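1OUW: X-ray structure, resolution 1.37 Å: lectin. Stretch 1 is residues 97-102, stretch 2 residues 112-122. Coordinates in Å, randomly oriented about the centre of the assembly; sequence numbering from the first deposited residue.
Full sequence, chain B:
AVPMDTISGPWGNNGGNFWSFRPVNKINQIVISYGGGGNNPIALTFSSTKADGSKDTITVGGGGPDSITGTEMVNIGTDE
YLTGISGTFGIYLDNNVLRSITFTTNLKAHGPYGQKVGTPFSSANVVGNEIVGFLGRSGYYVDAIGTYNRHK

Stretch 1 97-102: VLRSIT
Stretch 2, residues 112-122: PYGQKVGTPFS

Stretch 1 is a continuous strand, and stretch 2 first runs antiparallel beside it, then continues through a loop, which still touches it at Gln115 and Val117, into a second strand, 119-122, which reaches stretch 1 only through the Phe121 side chain. Together they bury 483 Å².

Pro112, in strand conformation (phi/psi -74/147) after a cis peptide bond, lies opposite Thr102, their CA atoms 4.7 Å apart. Thr102, chi1 m, sets its OG1 3.4 Å from Pro112 CA.

Tyr113 (-106/109) fixes the register by pairing with Ile101 (-147/146), CA to CA 5.2 Å. Each backbone serves the other twice: Tyr113 N donates to Ile101 O at 2.8 Å and 166°, and Ile101 N donates to Tyr113 O at 3.0 Å and 151°. Both side chains share one face of the sheet, with Ile101 CG2 4.2 Å from Tyr113 CB; Ile101 is t, t and Tyr113 m with chi2 107°. Tyr113 O also receives a CA-H...O contact from Ser100 CA at 3.1 Å.

At Gly114 (101/166) the CA atoms come closest in the register, Gly114 CA lying 4.1 Å from Ser100 CA. A CB here would lie 2.0 Å from Arg99 O and jam against the preceding carbonyl. Instead, Gly114 CA makes a CA-H...O contact with Arg99 O at 3.3 Å.

At Gln115 (-95/156) water replaces direct pairing: it donates to Arg99 O at 2.8 Å and accepts from Gln115 N at 3.2 Å. Ser100 points its CA-CB bond toward stretch 2, and its CB lies 3.3 Å from Gln115 O; chi1 is p. Val117 N gives a weak 2.8 Å hydrogen bond to that carbonyl, Gln115 O, across a tight turn centred on Lys116 (-73/83).

Val117, chi1 m, places CG2 3.8 Å from NE of Arg99, whose first three chi angles are all m. Gly118 (92/-160) leads into the second strand.

Phe121 (-138/156; chi1 p, chi2 -84°) starts sideways, but its ring reaches back: CE1 meets CD1 of Leu98 (t, p) at 3.8 Å, an apolar contact at the ring edge.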

# COMPACT_ATOMS: atom_id res chain seq x y z
N VAL B 97 -1.69 -19.83 -9.42
CA VAL B 97 -2.15 -18.60 -8.80
C VAL B 97 -3.07 -18.90 -7.61
O VAL B 97 -3.40 -20.03 -7.32
CB VAL B 97 -2.89 -17.72 -9.82
CG1 VAL B 97 -1.94 -17.26 -10.94
CG2 VAL B 97 -4.08 -18.42 -10.37
N LEU B 98 -3.47 -17.85 -6.91
CA LEU B 98 -4.40 -17.99 -5.80
C LEU B 98 -5.70 -18.58 -6.33
O LEU B 98 -6.26 -18.07 -7.28
CB LEU B 98 -4.65 -16.63 -5.18
CG LEU B 98 -5.51 -16.61 -3.90
CD1 LEU B 98 -4.75 -17.16 -2.71
CD2 LEU B 98 -5.96 -15.17 -3.63
N ARG B 99 -6.15 -19.67 -5.71
CA ARG B 99 -7.38 -20.35 -6.11
C ARG B 99 -8.48 -20.19 -5.06
O ARG B 99 -9.67 -20.24 -5.39
CB ARG B 99 -7.13 -21.83 -6.38
CG ARG B 99 -6.24 -22.09 -7.54
CD ARG B 99 -6.82 -21.69 -8.87
NE ARG B 99 -7.82 -22.64 -9.33
CZ ARG B 99 -9.00 -22.33 -9.88
NH1 ARG B 99 -9.40 -21.08 -10.01
NH2 ARG B 99 -9.80 -23.31 -10.28
N SER B 100 -8.07 -19.99 -3.81
CA SER B 100 -9.06 -19.73 -2.76
C SER B 100 -8.40 -18.94 -1.64
O SER B 100 -7.20 -19.04 -1.43
CB SER B 100 -9.71 -21.01 -2.24
OG SER B 100 -8.79 -21.79 -1.56
N ILE B 101 -9.18 -18.13 -0.96
CA ILE B 101 -8.70 -17.39 0.19
C ILE B 101 -9.81 -17.21 1.23
O ILE B 101 -10.99 -17.04 0.88
CB ILE B 101 -8.08 -16.03 -0.26
CG1 ILE B 101 -7.39 -15.33 0.92
CG2 ILE B 101 -9.13 -15.13 -0.87
CD1 ILE B 101 -6.36 -14.30 0.48
N THR B 102 -9.40 -17.22 2.49
CA THR B 102 -10.26 -16.98 3.64
C THR B 102 -9.63 -15.85 4.46
O THR B 102 -8.42 -15.85 4.66
CB THR B 102 -10.38 -18.27 4.47
OG1 THR B 102 -11.18 -19.21 3.73
CG2 THR B 102 -11.11 -18.06 5.77
N PRO B 112 -14.83 -19.60 2.46
CA PRO B 112 -13.74 -19.39 1.51
C PRO B 112 -14.21 -18.76 0.23
O PRO B 112 -15.33 -19.00 -0.22
CB PRO B 112 -13.24 -20.82 1.25
CG PRO B 112 -14.36 -21.69 1.58
CD PRO B 112 -15.26 -21.00 2.54
N TYR B 113 -13.33 -17.95 -0.35
CA TYR B 113 -13.62 -17.30 -1.63
C TYR B 113 -12.79 -18.02 -2.67
O TYR B 113 -11.57 -17.89 -2.68
CB TYR B 113 -13.27 -15.81 -1.51
CG TYR B 113 -14.04 -15.16 -0.40
CD1 TYR B 113 -13.42 -14.79 0.78
CD2 TYR B 113 -15.41 -14.94 -0.54
CE1 TYR B 113 -14.16 -14.20 1.84
CE2 TYR B 113 -16.17 -14.36 0.51
CZ TYR B 113 -15.53 -13.99 1.68
OH TYR B 113 -16.28 -13.44 2.70
N GLY B 114 -13.45 -18.78 -3.53
CA GLY B 114 -12.81 -19.74 -4.43
C GLY B 114 -12.95 -21.16 -3.89
O GLY B 114 -13.32 -21.36 -2.73
N GLN B 115 -12.67 -22.16 -4.72
CA GLN B 115 -12.86 -23.54 -4.26
C GLN B 115 -11.56 -24.12 -3.71
O GLN B 115 -10.46 -23.67 -4.05
CB GLN B 115 -13.46 -24.45 -5.34
CG GLN B 115 -15.00 -24.70 -5.20
CD GLN B 115 -15.48 -25.07 -3.78
OE1 GLN B 115 -16.52 -24.57 -3.33
NE2 GLN B 115 -14.73 -25.93 -3.08
N LYS B 116 -11.74 -25.11 -2.85
CA LYS B 116 -10.66 -25.86 -2.23
C LYS B 116 -10.03 -26.77 -3.26
O LYS B 116 -10.38 -27.95 -3.38
CB LYS B 116 -11.19 -26.68 -1.05
CG LYS B 116 -10.09 -27.30 -0.20
CD LYS B 116 -10.58 -28.56 0.52
CE LYS B 116 -9.76 -28.85 1.76
NZ LYS B 116 -10.11 -30.16 2.38
N VAL B 117 -9.13 -26.19 -4.03
CA VAL B 117 -8.30 -26.96 -4.93
C VAL B 117 -6.88 -26.42 -4.84
O VAL B 117 -6.66 -25.22 -4.60
CB VAL B 117 -8.81 -26.91 -6.39
CG1 VAL B 117 -10.22 -27.49 -6.48
CG2 VAL B 117 -8.77 -25.47 -6.96
N GLY B 118 -5.92 -27.31 -5.02
CA GLY B 118 -4.53 -26.94 -5.04
C GLY B 118 -3.95 -27.07 -3.66
O GLY B 118 -4.51 -27.76 -2.79
N THR B 119 -2.83 -26.39 -3.45
CA THR B 119 -2.03 -26.56 -2.26
C THR B 119 -2.38 -25.51 -1.21
O THR B 119 -2.37 -24.31 -1.51
CB THR B 119 -0.56 -26.43 -2.64
OG1 THR B 119 -0.23 -27.48 -3.56
CG2 THR B 119 0.34 -26.69 -1.46
N PRO B 120 -2.64 -25.93 0.02
CA PRO B 120 -3.01 -25.00 1.09
C PRO B 120 -1.88 -24.15 1.66
O PRO B 120 -0.72 -24.55 1.69
CB PRO B 120 -3.54 -25.92 2.17
CG PRO B 120 -2.79 -27.18 1.99
CD PRO B 120 -2.64 -27.33 0.50
N PHE B 121 -2.25 -22.97 2.14
CA PHE B 121 -1.40 -22.13 2.97
C PHE B 121 -2.25 -21.53 4.10
O PHE B 121 -3.47 -21.39 3.99
CB PHE B 121 -0.73 -20.99 2.18
CG PHE B 121 -1.67 -19.87 1.77
CD1 PHE B 121 -2.42 -19.98 0.63
CD2 PHE B 121 -1.81 -18.72 2.55
CE1 PHE B 121 -3.30 -18.98 0.26
CE2 PHE B 121 -2.69 -17.72 2.18
CZ PHE B 121 -3.44 -17.85 1.03
N SER B 122 -1.58 -21.18 5.19
CA SER B 122 -2.21 -20.45 6.28
C SER B 122 -1.20 -19.59 7.02
O SER B 122 -0.04 -19.98 7.22
CB SER B 122 -2.87 -21.42 7.25
OG SER B 122 -3.56 -20.71 8.27
O HOH W 1 -11.01 -21.64 -7.40